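Local coordinates for protein N-acetyltransferase (Staphylococcus aureus subsp. aureus, PDB 4M85) that probably transfers an acetyl group from acetyl-coenzyme A to an amino group of its substrate, as GNAT-family N-acetyltransferases do, at residues 19-24 against 38-43; 10-15 against 67-72. All coordinates share one frame; numbering follows the deposited sequence.

In the fold
The chain enters through edge strand 4-7 and continues through a short 3-10 turn at 10-12 into helix 13-26, which takes part in both contacts. Contact 1 closes a short loop of 13 residues, containing helix 30-34, by setting the second half of helix 13-26 against helix 37-49; these are the two longer helices between strands 4-7 and 60-65. The chain then forms strand 60-65 and turns into strand 68-77, whose beginning returns to residues 10-15 in contact 2. Contact 1 is therefore nested inside the larger loop that contact 2 closes. Their centres lie about 14 Å apart, and Leu19 of contact 1 packs on Gly71 and Cys72 of contact 2, joining helix 13-26 to the sheet.

Contact 1: residues 19-24 against 38-43; sequences LVYMVW and DMVLDA
The Tyr21 ring meets Val40 at its edge and Leu41 obliquely, and these two encounters form part of the packing of helix 13-26 against helix 37-49, two of the helices between the first two strands of the GNAT fold. Val40 CG1 lies close to the ring plane, level with one side of the ring, and is 3.7 Å from both Tyr21 CD2 and Tyr21 CE2. A second flat group, the Trp24 indole, carries Val20 CG1 over one face, 3.4 Å above the plane and displaced toward the rim, a contact made within helix 13-26 itself; both residues also rest on Ile44.

Within segments 19-24 and 38-43 the backbones are nearest at Tyr21 and Leu41, whose CA atoms are 6.8 Å apart. With CG anti to the backbone N (chi1 -175°), Tyr21 projects its ring across to the neighbouring helix, where its side chain crosses those of Val40 and Leu41 at about a right angle. Leu41 does not start out aimed at the other helix, yet its CD2 methyl comes in close to the root of the tyrosine. No hydrogen bond joins the two segments, and the touching surfaces are apolar. Val32 of helix 30-34 also touches Tyr21, while Ile97 of helix 95-98 touches Val40. Where the tyrosine leaves its helix, Leu41 CD2 sits 3.6 Å from Tyr21 CB and 3.8 Å from Tyr21 CG.

Contact 2: residues 10-15 against 67-72; sequences PEDRFD and NKVAGC
At the start of strand 68-77 in the GNAT sheet, Val69 packs against Asp12 and Asp15, in the 3-10 turn and first helical residues at the N-terminal end of helix 13-26. A classic beta bulge follows Val69, with Ala70 and Gly71 both facing Tyr63 of strand 60-65. Val69 is the sole residue of the strand segment to make close contact with the other segment, and it touches two acidic side chains with different atoms. Val69 CG2 approaches the carboxylate of Asp12, 3.6 Å from Asp12 OD1, whereas the stem of the valine meets that of Asp15, with Val69 CB 3.8 Å from Asp15 CB. The Asp15 and Val69 side chains run past each other in opposite directions. With Asp15 CG anti to its own carbonyl carbon (chi1 -77°), the carboxylate brings Asp15 OD2 to 4.1 Å from Val69 N, too far for a hydrogen bond.

The turn has its own bracing. Arg13 NH1 bonds Pro10 O at 3.0 Å, well above the carbonyl plane, while Arg13 N reaches the same oxygen from the opposite face. Asp12 OD2 takes a salt bridge from Arg6 and a hydrogen bond from Arg9 N.

Across the contact, then, the cohesion is van der Waals, the valine methine and methyls against the aspartate methylenes and the Asp12 carboxylate, and the buried Val69 N has no partner in the model. Asp12 OD1 is hydrogen-bonded elsewhere. The salt bridge to Arg6 and the bond from the backbone N of Arg9, both at OD2, would be expected to stabilise the ionised carboxylate even with a valine methyl pressed against it.

Contact 1: residues 19-24 against 38-43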
loop_
_atom_site.group_PDB
_atom_site.type_symbol
_atom_site.label_atom_id
_atom_site.label_comp_id
_atom_site.label_asym_id
_atom_site.label_seq_id
_atom_site.Cartn_x
_atom_site.Cartn_y
_atom_site.Cartn_z
ATOM N N LEU A 19 2.419 4.004 -8.375
ATOM C CA LEU A 19 1.589 2.871 -7.954
ATOM C C LEU A 19 0.562 3.281 -6.894
ATOM O O LEU A 19 -0.622 2.969 -7.030
ATOM C CB LEU A 19 2.467 1.725 -7.434
ATOM C CG LEU A 19 3.189 0.861 -8.480
ATOM C CD1 LEU A 19 4.316 0.035 -7.862
ATOM C CD2 LEU A 19 2.220 -0.062 -9.238
ATOM N N VAL A 20 1.027 3.974 -5.844
ATOM C CA VAL A 20 0.155 4.434 -4.755
ATOM C C VAL A 20 -0.849 5.436 -5.323
ATOM O O VAL A 20 -2.018 5.369 -5.033
ATOM C CB VAL A 20 0.976 5.085 -3.595
ATOM C CG1 VAL A 20 0.072 5.792 -2.577
ATOM C CG2 VAL A 20 1.834 4.033 -2.896
ATOM N N TYR A 21 -0.379 6.358 -6.145
ATOM C CA TYR A 21 -1.272 7.320 -6.773
ATOM C C TYR A 21 -2.438 6.616 -7.484
ATOM O O TYR A 21 -3.602 7.026 -7.362
ATOM C CB TYR A 21 -0.510 8.209 -7.770
ATOM C CG TYR A 21 -1.388 9.281 -8.334
ATOM C CD1 TYR A 21 -2.042 9.127 -9.565
ATOM C CD2 TYR A 21 -1.598 10.445 -7.618
ATOM C CE1 TYR A 21 -2.889 10.122 -10.054
ATOM C CE2 TYR A 21 -2.438 11.434 -8.085
ATOM C CZ TYR A 21 -3.080 11.278 -9.297
ATOM O OH TYR A 21 -3.899 12.314 -9.710
ATOM N N MET A 22 -2.129 5.572 -8.249
ATOM C CA MET A 22 -3.174 4.835 -8.987
ATOM C C MET A 22 -4.189 4.228 -8.036
ATOM O O MET A 22 -5.397 4.277 -8.279
ATOM C CB MET A 22 -2.562 3.737 -9.857
ATOM C CG MET A 22 -2.164 4.201 -11.253
ATOM S SD MET A 22 -0.934 3.109 -11.971
ATOM C CE MET A 22 -1.513 1.464 -11.472
ATOM N N VAL A 23 -3.711 3.665 -6.936
ATOM C CA VAL A 23 -4.611 3.086 -5.964
ATOM C C VAL A 23 -5.507 4.175 -5.363
ATOM O O VAL A 23 -6.721 3.981 -5.238
ATOM C CB VAL A 23 -3.851 2.333 -4.854
ATOM C CG1 VAL A 23 -4.805 1.899 -3.746
ATOM C CG2 VAL A 23 -3.158 1.109 -5.435
ATOM N N TRP A 24 -4.917 5.302 -4.980
ATOM C CA TRP A 24 -5.690 6.381 -4.349
ATOM C C TRP A 24 -6.704 6.988 -5.321
ATOM O O TRP A 24 -7.752 7.469 -4.903
ATOM C CB TRP A 24 -4.772 7.489 -3.810
ATOM C CG TRP A 24 -3.943 7.115 -2.599
ATOM C CD1 TRP A 24 -3.829 5.873 -2.009
ATOM C CD2 TRP A 24 -3.091 7.993 -1.849
ATOM N NE1 TRP A 24 -2.972 5.940 -0.931
ATOM C CE2 TRP A 24 -2.504 7.227 -0.814
ATOM C CE3 TRP A 24 -2.776 9.363 -1.945
ATOM C CZ2 TRP A 24 -1.615 7.778 0.110
ATOM C CZ3 TRP A 24 -1.914 9.911 -1.010
ATOM C CH2 TRP A 24 -1.336 9.113 -0.003
ATOM N N ASP A 38 0.663 16.330 -10.132
ATOM C CA ASP A 38 2.054 16.684 -9.959
ATOM C C ASP A 38 2.355 16.847 -8.491
ATOM O O ASP A 38 3.386 16.379 -7.998
ATOM C CB ASP A 38 2.352 18.011 -10.665
ATOM C CG ASP A 38 3.835 18.261 -10.832
ATOM O OD1 ASP A 38 4.242 19.433 -10.734
ATOM O OD2 ASP A 38 4.585 17.291 -11.065
ATOM N N MET A 39 1.423 17.503 -7.807
ATOM C CA MET A 39 1.612 17.893 -6.434
ATOM C C MET A 39 1.426 16.695 -5.522
ATOM O O MET A 39 2.179 16.526 -4.580
ATOM C CB MET A 39 0.613 18.981 -6.057
ATOM C CG MET A 39 1.125 19.974 -5.046
ATOM S SD MET A 39 -0.028 21.362 -4.969
ATOM C CE MET A 39 -1.319 20.636 -4.002
ATOM N N VAL A 40 0.427 15.870 -5.829
ATOM C CA VAL A 40 0.144 14.664 -5.059
ATOM C C VAL A 40 1.293 13.652 -5.191
ATOM O O VAL A 40 1.689 13.043 -4.220
ATOM C CB VAL A 40 -1.198 14.038 -5.481
ATOM C CG1 VAL A 40 -1.463 12.728 -4.735
ATOM C CG2 VAL A 40 -2.350 15.018 -5.246
ATOM N N LEU A 41 1.844 13.498 -6.386
ATOM C CA LEU A 41 2.979 12.595 -6.598
ATOM C C LEU A 41 4.205 13.031 -5.810
ATOM O O LEU A 41 4.812 12.231 -5.089
ATOM C CB LEU A 41 3.325 12.496 -8.098
ATOM C CG LEU A 41 2.349 11.683 -8.949
ATOM C CD1 LEU A 41 2.717 11.765 -10.435
ATOM C CD2 LEU A 41 2.325 10.225 -8.492
ATOM N N ASP A 42 4.591 14.296 -5.969
ATOM C CA ASP A 42 5.649 14.863 -5.151
ATOM C C ASP A 42 5.431 14.556 -3.660
ATOM O O ASP A 42 6.356 14.180 -2.948
ATOM C CB ASP A 42 5.732 16.372 -5.357
ATOM C CG ASP A 42 6.759 17.006 -4.474
ATOM O OD1 ASP A 42 7.965 16.777 -4.690
ATOM O OD2 ASP A 42 6.364 17.725 -3.547
ATOM N N ALA A 43 4.207 14.729 -3.192
ATOM C CA ALA A 43 3.912 14.463 -1.786
ATOM C C ALA A 43 4.122 12.992 -1.391
ATOM O O ALA A 43 4.692 12.716 -0.323
ATOM C CB ALA A 43 2.518 14.912 -1.444
#

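Contact 2: residues 10-15 against 67-72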
loop_
_atom_site.group_PDB
_atom_site.type_symbol
_atom_site.label_atom_id
_atom_site.label_comp_id
_atom_site.label_asym_id
_atom_site.label_seq_id
_atom_site.Cartn_x
_atom_site.Cartn_y
_atom_site.Cartn_z
ATOM N N PRO A 10 15.379 4.232 -1.201
ATOM C CA PRO A 10 14.868 5.595 -1.410
ATOM C C PRO A 10 14.607 5.936 -2.871
ATOM O O PRO A 10 13.604 6.575 -3.195
ATOM C CB PRO A 10 15.996 6.458 -0.843
ATOM C CG PRO A 10 16.520 5.640 0.301
ATOM C CD PRO A 10 16.388 4.195 -0.122
ATOM N N GLU A 11 15.515 5.497 -3.740
ATOM C CA GLU A 11 15.424 5.758 -5.182
ATOM C C GLU A 11 14.268 5.044 -5.885
ATOM O O GLU A 11 13.942 5.363 -7.043
ATOM C CB GLU A 11 16.744 5.429 -5.893
ATOM C CG GLU A 11 17.540 4.278 -5.276
ATOM C CD GLU A 11 18.308 4.715 -4.028
ATOM O OE1 GLU A 11 18.922 5.811 -4.057
ATOM O OE2 GLU A 11 18.271 3.994 -3.016
ATOM N N ASP A 12 13.640 4.086 -5.207
ATOM C CA ASP A 12 12.438 3.462 -5.757
ATOM C C ASP A 12 11.207 4.358 -5.629
ATOM O O ASP A 12 10.179 4.083 -6.228
ATOM C CB ASP A 12 12.140 2.139 -5.055
ATOM C CG ASP A 12 13.219 1.109 -5.267
ATOM O OD1 ASP A 12 13.813 1.037 -6.396
ATOM O OD2 ASP A 12 13.456 0.345 -4.307
ATOM N N ARG A 13 11.312 5.432 -4.868
ATOM C CA ARG A 13 10.120 6.183 -4.466
ATOM C C ARG A 13 9.291 6.789 -5.598
ATOM O O ARG A 13 8.095 7.012 -5.462
ATOM C CB ARG A 13 10.488 7.252 -3.441
ATOM C CG ARG A 13 11.314 8.416 -3.948
ATOM C CD ARG A 13 11.679 9.265 -2.726
ATOM N NE ARG A 13 12.400 10.483 -3.066
ATOM C CZ ARG A 13 13.699 10.545 -3.333
ATOM N NH1 ARG A 13 14.455 9.450 -3.354
ATOM N NH2 ARG A 13 14.250 11.718 -3.622
ATOM N N PHE A 14 9.923 7.071 -6.723
ATOM C CA PHE A 14 9.201 7.699 -7.820
ATOM C C PHE A 14 8.216 6.709 -8.483
ATOM O O PHE A 14 7.057 7.071 -8.775
ATOM C CB PHE A 14 10.203 8.368 -8.769
ATOM C CG PHE A 14 11.085 9.348 -8.051
ATOM C CD1 PHE A 14 10.622 10.618 -7.763
ATOM C CD2 PHE A 14 12.322 8.968 -7.568
ATOM C CE1 PHE A 14 11.393 11.496 -7.029
ATOM C CE2 PHE A 14 13.101 9.836 -6.828
ATOM C CZ PHE A 14 12.639 11.104 -6.565
ATOM N N ASP A 15 8.652 5.467 -8.659
ATOM C CA ASP A 15 7.782 4.404 -9.194
ATOM C C ASP A 15 6.733 3.972 -8.175
ATOM O O ASP A 15 5.558 3.788 -8.504
ATOM C CB ASP A 15 8.621 3.210 -9.666
ATOM C CG ASP A 15 9.301 3.458 -11.036
ATOM O OD1 ASP A 15 8.668 4.052 -11.934
ATOM O OD2 ASP A 15 10.461 3.030 -11.224
ATOM N N ASN A 67 15.743 -4.027 -14.109
ATOM C CA ASN A 67 16.176 -2.810 -13.421
ATOM C C ASN A 67 15.071 -1.783 -13.127
ATOM O O ASN A 67 15.370 -0.661 -12.767
ATOM C CB ASN A 67 17.330 -2.148 -14.190
ATOM C CG ASN A 67 18.415 -3.140 -14.562
ATOM O OD1 ASN A 67 18.981 -3.798 -13.691
ATOM N ND2 ASN A 67 18.698 -3.268 -15.857
ATOM N N LYS A 68 13.811 -2.181 -13.271
ATOM C CA LYS A 68 12.662 -1.299 -13.047
ATOM C C LYS A 68 11.723 -1.895 -11.996
ATOM O O LYS A 68 11.538 -3.120 -11.975
ATOM C CB LYS A 68 11.895 -1.127 -14.356
ATOM C CG LYS A 68 12.477 -0.066 -15.279
ATOM C CD LYS A 68 11.375 0.605 -16.109
ATOM C CE LYS A 68 11.843 1.919 -16.736
ATOM N NZ LYS A 68 10.714 2.659 -17.371
ATOM N N VAL A 69 11.119 -1.042 -11.156
ATOM C CA VAL A 69 10.088 -1.475 -10.191
ATOM C C VAL A 69 8.815 -1.843 -10.933
ATOM O O VAL A 69 8.167 -0.976 -11.535
ATOM C CB VAL A 69 9.777 -0.369 -9.143
ATOM C CG1 VAL A 69 8.578 -0.731 -8.256
ATOM C CG2 VAL A 69 11.008 -0.115 -8.289
ATOM N N ALA A 70 8.480 -3.131 -10.920
ATOM C CA ALA A 70 7.288 -3.675 -11.601
ATOM C C ALA A 70 6.061 -3.622 -10.705
ATOM O O ALA A 70 4.921 -3.535 -11.164
ATOM C CB ALA A 70 7.551 -5.124 -11.995
ATOM N N GLY A 71 6.303 -3.716 -9.409
ATOM C CA GLY A 71 5.230 -3.765 -8.435
ATOM C C GLY A 71 5.760 -3.611 -7.034
ATOM O O GLY A 71 6.968 -3.676 -6.811
ATOM N N CYS A 72 4.844 -3.465 -6.083
ATOM C CA CYS A 72 5.229 -3.356 -4.679
ATOM C C CYS A 72 4.151 -3.799 -3.732
ATOM O O CYS A 72 2.984 -3.892 -4.108
ATOM C CB CYS A 72 5.657 -1.950 -4.312
ATOM S SG CYS A 72 4.305 -0.781 -4.197
#